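Local atomic coordinates of RagB/SusD domain protein (Flavobacterium johnsoniae, PDB entry 5J5U), a protein that binds chitin and, as a SusD homolog, probably captures chitin oligosaccharides at the outer membrane for uptake. Residues T37-S42 / Y249-D254; I265-D270 / I403-W408. All coordinates share one frame; numbering follows the deposited sequence.

Interaction 1. Residues T37-S42 / Y249-D254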
# COMPACT_ATOMS: atom_id res chain seq x y z
N THR A 37 -9.34 5.87 2.54
CA THR A 37 -8.21 5.31 3.27
C THR A 37 -6.91 5.36 2.48
O THR A 37 -5.86 5.64 3.05
CB THR A 37 -8.46 3.84 3.67
OG1 THR A 37 -9.79 3.72 4.18
CG2 THR A 37 -7.48 3.42 4.75
N ASN A 38 -6.99 5.09 1.19
CA ASN A 38 -5.82 5.12 0.30
C ASN A 38 -5.47 6.56 -0.10
O ASN A 38 -4.40 7.09 0.28
CB ASN A 38 -6.09 4.24 -0.95
CG ASN A 38 -4.91 4.18 -1.95
OD1 ASN A 38 -3.86 4.82 -1.79
ND2 ASN A 38 -5.11 3.40 -3.00
N LEU A 39 -6.40 7.20 -0.82
CA LEU A 39 -6.14 8.53 -1.38
C LEU A 39 -6.04 9.61 -0.30
O LEU A 39 -5.01 10.22 -0.15
CB LEU A 39 -7.23 8.91 -2.40
CG LEU A 39 -7.09 10.21 -3.23
CD1 LEU A 39 -5.66 10.46 -3.65
CD2 LEU A 39 -8.00 10.23 -4.46
N ILE A 40 -7.10 9.81 0.46
CA ILE A 40 -7.16 10.97 1.34
C ILE A 40 -6.24 10.84 2.55
O ILE A 40 -5.33 11.65 2.73
CB ILE A 40 -8.61 11.25 1.84
CG1 ILE A 40 -9.47 11.77 0.69
CG2 ILE A 40 -8.59 12.27 2.98
CD1 ILE A 40 -10.98 11.71 0.97
N TYR A 41 -6.46 9.84 3.40
CA TYR A 41 -5.68 9.79 4.64
C TYR A 41 -4.28 9.18 4.44
O TYR A 41 -3.29 9.87 4.70
CB TYR A 41 -6.43 9.03 5.74
CG TYR A 41 -7.36 9.91 6.56
CD1 TYR A 41 -7.08 11.25 6.78
CD2 TYR A 41 -8.54 9.40 7.09
CE1 TYR A 41 -7.94 12.05 7.52
CE2 TYR A 41 -9.40 10.18 7.85
CZ TYR A 41 -9.11 11.51 8.05
OH TYR A 41 -9.98 12.28 8.78
N SER A 42 -4.15 7.93 3.97
CA SER A 42 -2.78 7.37 3.79
C SER A 42 -1.97 8.23 2.84
O SER A 42 -0.84 8.62 3.16
CB SER A 42 -2.80 5.92 3.27
OG SER A 42 -3.27 5.02 4.24
N TYR A 249 -11.90 6.26 -9.07
CA TYR A 249 -13.15 6.84 -8.59
C TYR A 249 -12.85 8.01 -7.64
O TYR A 249 -13.47 9.07 -7.73
CB TYR A 249 -14.01 5.79 -7.89
CG TYR A 249 -15.16 6.38 -7.12
CD1 TYR A 249 -16.30 6.82 -7.78
CD2 TYR A 249 -15.12 6.50 -5.73
CE1 TYR A 249 -17.36 7.35 -7.09
CE2 TYR A 249 -16.18 7.05 -5.03
CZ TYR A 249 -17.30 7.47 -5.72
OH TYR A 249 -18.37 8.01 -5.06
N GLY A 250 -11.90 7.82 -6.72
CA GLY A 250 -11.52 8.92 -5.85
C GLY A 250 -10.92 10.10 -6.63
O GLY A 250 -11.29 11.24 -6.42
N PHE A 251 -9.97 9.80 -7.52
CA PHE A 251 -9.38 10.81 -8.40
C PHE A 251 -10.42 11.64 -9.16
O PHE A 251 -10.26 12.85 -9.31
CB PHE A 251 -8.43 10.14 -9.40
CG PHE A 251 -7.08 9.79 -8.82
CD1 PHE A 251 -6.45 10.65 -7.92
CD2 PHE A 251 -6.44 8.62 -9.18
CE1 PHE A 251 -5.20 10.32 -7.39
CE2 PHE A 251 -5.18 8.29 -8.67
CZ PHE A 251 -4.56 9.14 -7.77
N ILE A 252 -11.50 10.99 -9.59
CA ILE A 252 -12.56 11.62 -10.39
C ILE A 252 -13.55 12.38 -9.50
O ILE A 252 -14.04 13.43 -9.88
CB ILE A 252 -13.30 10.57 -11.26
CG1 ILE A 252 -12.34 10.04 -12.33
CG2 ILE A 252 -14.50 11.17 -11.97
CD1 ILE A 252 -12.79 8.74 -13.00
N SER A 253 -13.82 11.88 -8.30
CA SER A 253 -14.70 12.61 -7.38
C SER A 253 -14.00 13.83 -6.77
O SER A 253 -14.65 14.72 -6.24
CB SER A 253 -15.22 11.69 -6.29
OG SER A 253 -15.52 10.44 -6.86
N ASP A 254 -12.67 13.87 -6.83
CA ASP A 254 -11.93 15.08 -6.47
C ASP A 254 -11.86 16.06 -7.65
O ASP A 254 -11.11 17.05 -7.61
CB ASP A 254 -10.52 14.74 -6.00
CG ASP A 254 -10.51 14.11 -4.62
OD1 ASP A 254 -11.50 14.24 -3.88
OD2 ASP A 254 -9.48 13.49 -4.28
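Leu-39 lays its two methyl groups over the last turn of helix 246-253, where Gly-250 presents bare backbone. This is helix-to-helix packing inside the largely helical SusD-like fold, with one leucine from helix 31-45 doing nearly all the work. Leu-39 CD2 is the deeper branch: it stands 3.6 Å from Gly-250 C, the carbonyl carbon, and it also touches the backbone N of Phe-251. Gly-250 has no side chain, and CD2 lies directly against its backbone. The CA atoms of Leu-39 and Gly-250 are 7.0 Å apart. Both methyls also reach the ring of Phe-251. Leu-39 CD1 meets it obliquely, 3.8 Å from Phe-251 CE1, and Leu-39 CD2 is 3.8 Å from Phe-251 CD1. Leu-39 CG lies anti to the backbone N (chi1 -174°), which carries the branch point toward helix 246-253.

Asp-254 comes from the opposite direction. It is the first residue beyond the helix, and its OD2 rests against the CD2 methyl of Leu-39. No hydrogen bond crosses between the two segments. The other carboxylate oxygen, OD1, is hydrogen-bonded to His-35, one turn before Leu-39 on helix 31-45, so the aspartate is also tied to that helix by a polar link. OD2 lies close to the carboxylate of Asp-258, an approach of like charges that might raise the proton affinity of one of them. Val-55 of helix 53-60 touches both Leu-39 and Asp-254.

Helix 31-45 has a wider pi-type turn at 37-42. There the N and OG of Ser-42 reach Thr-37 O from opposite faces of its carbonyl plane, with OG 2.9 Å from that oxygen.

Interaction 2. Residues I265-D270 / I403-W408; sequences IDYLRD and IGTQLW
A single methyl group seated on a tyrosine ring makes most of this contact, and it spans helices whose nearest CA atoms, those of Tyr-267 and Thr-405, are 9.2 Å apart. Thr-405 CG2 lies over one face of the Tyr-267 ring in a CH-pi contact. It is 3.7 Å from the ring centroid and 17° off the ring normal. The offset is toward the phenol end, and Tyr-267 CZ is the ring atom nearest Thr-405 CG2, at 3.5 Å. The same rotamer turns OG1 back to Glu-401 O, one turn earlier in the helix, and CG2 onto the ring. With OG1 beside the backbone N (chi1 -50°), CG2 is placed anti to that N.

Gln-406 adds a second, looser touch. Its NE2 sits at the edge of the ring near its plane, 3.9 Å from Tyr-267 OH, and the amide is turned 60° from the ring. This is proximity without a hydrogen bond. The amide's strongest partner is Arg-275, which binds OE1, while NE2 makes a weak bond to Tyr-388 OH.

Replacing Tyr-267 by alanine is likely to leave the Thr-405 methyl without its aromatic partner and open a gap between helices 262-270 and 399-410.

The CH-pi contact carries the join, and no hydrogen bond crosses between the segments. Thr-405 OG1 and the Gln-406 amide spend their bonds on other parts of the chain, which implies a union that is mainly apolar and dispersive.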
# COMPACT_ATOMS: atom_id res chain seq x y z
N ILE A 265 7.67 14.96 -6.47
CA ILE A 265 8.11 15.54 -7.74
C ILE A 265 9.55 16.02 -7.64
O ILE A 265 10.36 15.68 -8.50
CB ILE A 265 7.22 16.70 -8.18
CG1 ILE A 265 5.80 16.19 -8.45
CG2 ILE A 265 7.82 17.37 -9.44
CD1 ILE A 265 5.70 15.09 -9.51
N ASP A 266 9.88 16.79 -6.61
CA ASP A 266 11.26 17.20 -6.41
C ASP A 266 12.19 15.99 -6.35
O ASP A 266 13.29 16.04 -6.89
CB ASP A 266 11.45 18.03 -5.13
CG ASP A 266 10.84 19.41 -5.22
OD1 ASP A 266 10.35 19.82 -6.29
OD2 ASP A 266 10.90 20.11 -4.19
N TYR A 267 11.79 14.91 -5.68
CA TYR A 267 12.71 13.78 -5.61
C TYR A 267 12.94 13.17 -6.99
O TYR A 267 14.08 12.85 -7.35
CB TYR A 267 12.22 12.69 -4.66
CG TYR A 267 13.25 11.60 -4.47
CD1 TYR A 267 14.27 11.74 -3.55
CD2 TYR A 267 13.21 10.43 -5.23
CE1 TYR A 267 15.21 10.75 -3.38
CE2 TYR A 267 14.16 9.44 -5.07
CZ TYR A 267 15.16 9.61 -4.13
OH TYR A 267 16.13 8.64 -3.94
N LEU A 268 11.87 12.99 -7.76
CA LEU A 268 11.97 12.36 -9.07
C LEU A 268 12.74 13.25 -10.06
O LEU A 268 13.54 12.77 -10.87
CB LEU A 268 10.58 12.05 -9.61
CG LEU A 268 9.74 11.03 -8.83
CD1 LEU A 268 8.33 10.97 -9.40
CD2 LEU A 268 10.37 9.62 -8.86
N ARG A 269 12.50 14.55 -9.98
CA ARG A 269 13.14 15.51 -10.87
C ARG A 269 14.63 15.74 -10.52
O ARG A 269 15.48 15.67 -11.40
CB ARG A 269 12.39 16.84 -10.83
CG ARG A 269 12.84 17.85 -11.89
CD ARG A 269 12.39 19.24 -11.53
NE ARG A 269 12.90 19.57 -10.20
CZ ARG A 269 12.14 19.98 -9.20
NH1 ARG A 269 10.83 20.14 -9.37
NH2 ARG A 269 12.69 20.23 -8.02
N ASP A 270 14.93 16.00 -9.25
CA ASP A 270 16.29 16.36 -8.86
C ASP A 270 17.28 15.18 -8.97
O ASP A 270 18.48 15.39 -9.03
CB ASP A 270 16.35 16.90 -7.42
CG ASP A 270 15.56 18.20 -7.23
OD1 ASP A 270 15.19 18.85 -8.23
OD2 ASP A 270 15.32 18.58 -6.05
N ILE A 403 16.30 2.90 0.48
CA ILE A 403 15.37 1.78 0.34
C ILE A 403 13.93 2.20 0.69
O ILE A 403 12.98 1.87 -0.03
CB ILE A 403 15.79 0.57 1.23
CG1 ILE A 403 17.08 -0.06 0.70
CG2 ILE A 403 14.69 -0.51 1.26
CD1 ILE A 403 17.60 -1.16 1.56
N GLY A 404 13.80 2.93 1.79
CA GLY A 404 12.52 3.48 2.19
C GLY A 404 11.94 4.41 1.15
O GLY A 404 10.75 4.31 0.82
N THR A 405 12.78 5.30 0.61
CA THR A 405 12.35 6.25 -0.41
C THR A 405 11.90 5.54 -1.69
O THR A 405 10.84 5.86 -2.28
CB THR A 405 13.49 7.25 -0.73
OG1 THR A 405 14.01 7.79 0.49
CG2 THR A 405 12.99 8.39 -1.61
N GLN A 406 12.68 4.54 -2.10
CA GLN A 406 12.31 3.78 -3.28
C GLN A 406 10.99 3.02 -3.07
O GLN A 406 10.13 3.00 -3.95
CB GLN A 406 13.43 2.80 -3.68
CG GLN A 406 14.63 3.48 -4.30
CD GLN A 406 14.27 4.29 -5.53
OE1 GLN A 406 13.33 3.98 -6.26
NE2 GLN A 406 15.02 5.37 -5.75
N LEU A 407 10.82 2.38 -1.91
CA LEU A 407 9.55 1.69 -1.62
C LEU A 407 8.37 2.67 -1.62
O LEU A 407 7.29 2.38 -2.11
CB LEU A 407 9.63 0.97 -0.26
CG LEU A 407 10.33 -0.39 -0.25
CD1 LEU A 407 10.79 -0.73 1.16
CD2 LEU A 407 9.43 -1.47 -0.79
N TRP A 408 8.61 3.85 -1.06
CA TRP A 408 7.63 4.91 -1.00
C TRP A 408 7.22 5.30 -2.42
O TRP A 408 6.05 5.64 -2.67
CB TRP A 408 8.22 6.10 -0.22
CG TRP A 408 7.39 7.33 -0.22
CD1 TRP A 408 6.20 7.51 0.43
CD2 TRP A 408 7.69 8.57 -0.86
NE1 TRP A 408 5.73 8.78 0.21
CE2 TRP A 408 6.63 9.45 -0.58
CE3 TRP A 408 8.76 9.02 -1.65
CZ2 TRP A 408 6.60 10.76 -1.06
CZ3 TRP A 408 8.73 10.32 -2.12
CH2 TRP A 408 7.67 11.18 -1.82

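After helix 16-29 the chain forms helix 31-45, which carries 37-42. Roughly two hundred mostly helical residues later, helix 246-253 returns to it, and interaction 1 closes that long loop. Only a short run, including strand 259-260, separates this point from helix 262-270, where interaction 2 opens. Then 132 residues separate 265-270 from 403-408, where interaction 2 closes the second loop. The two loops follow in series and neither nest nor cross. The centres of interactions 1 and 2 are 21 Å apart; the nearest atoms of interactions 1 and 2 are about 7 Å apart. Interaction 1 ties an N-terminal helix to the middle of the chain; interaction 2 ties the middle to a later helix.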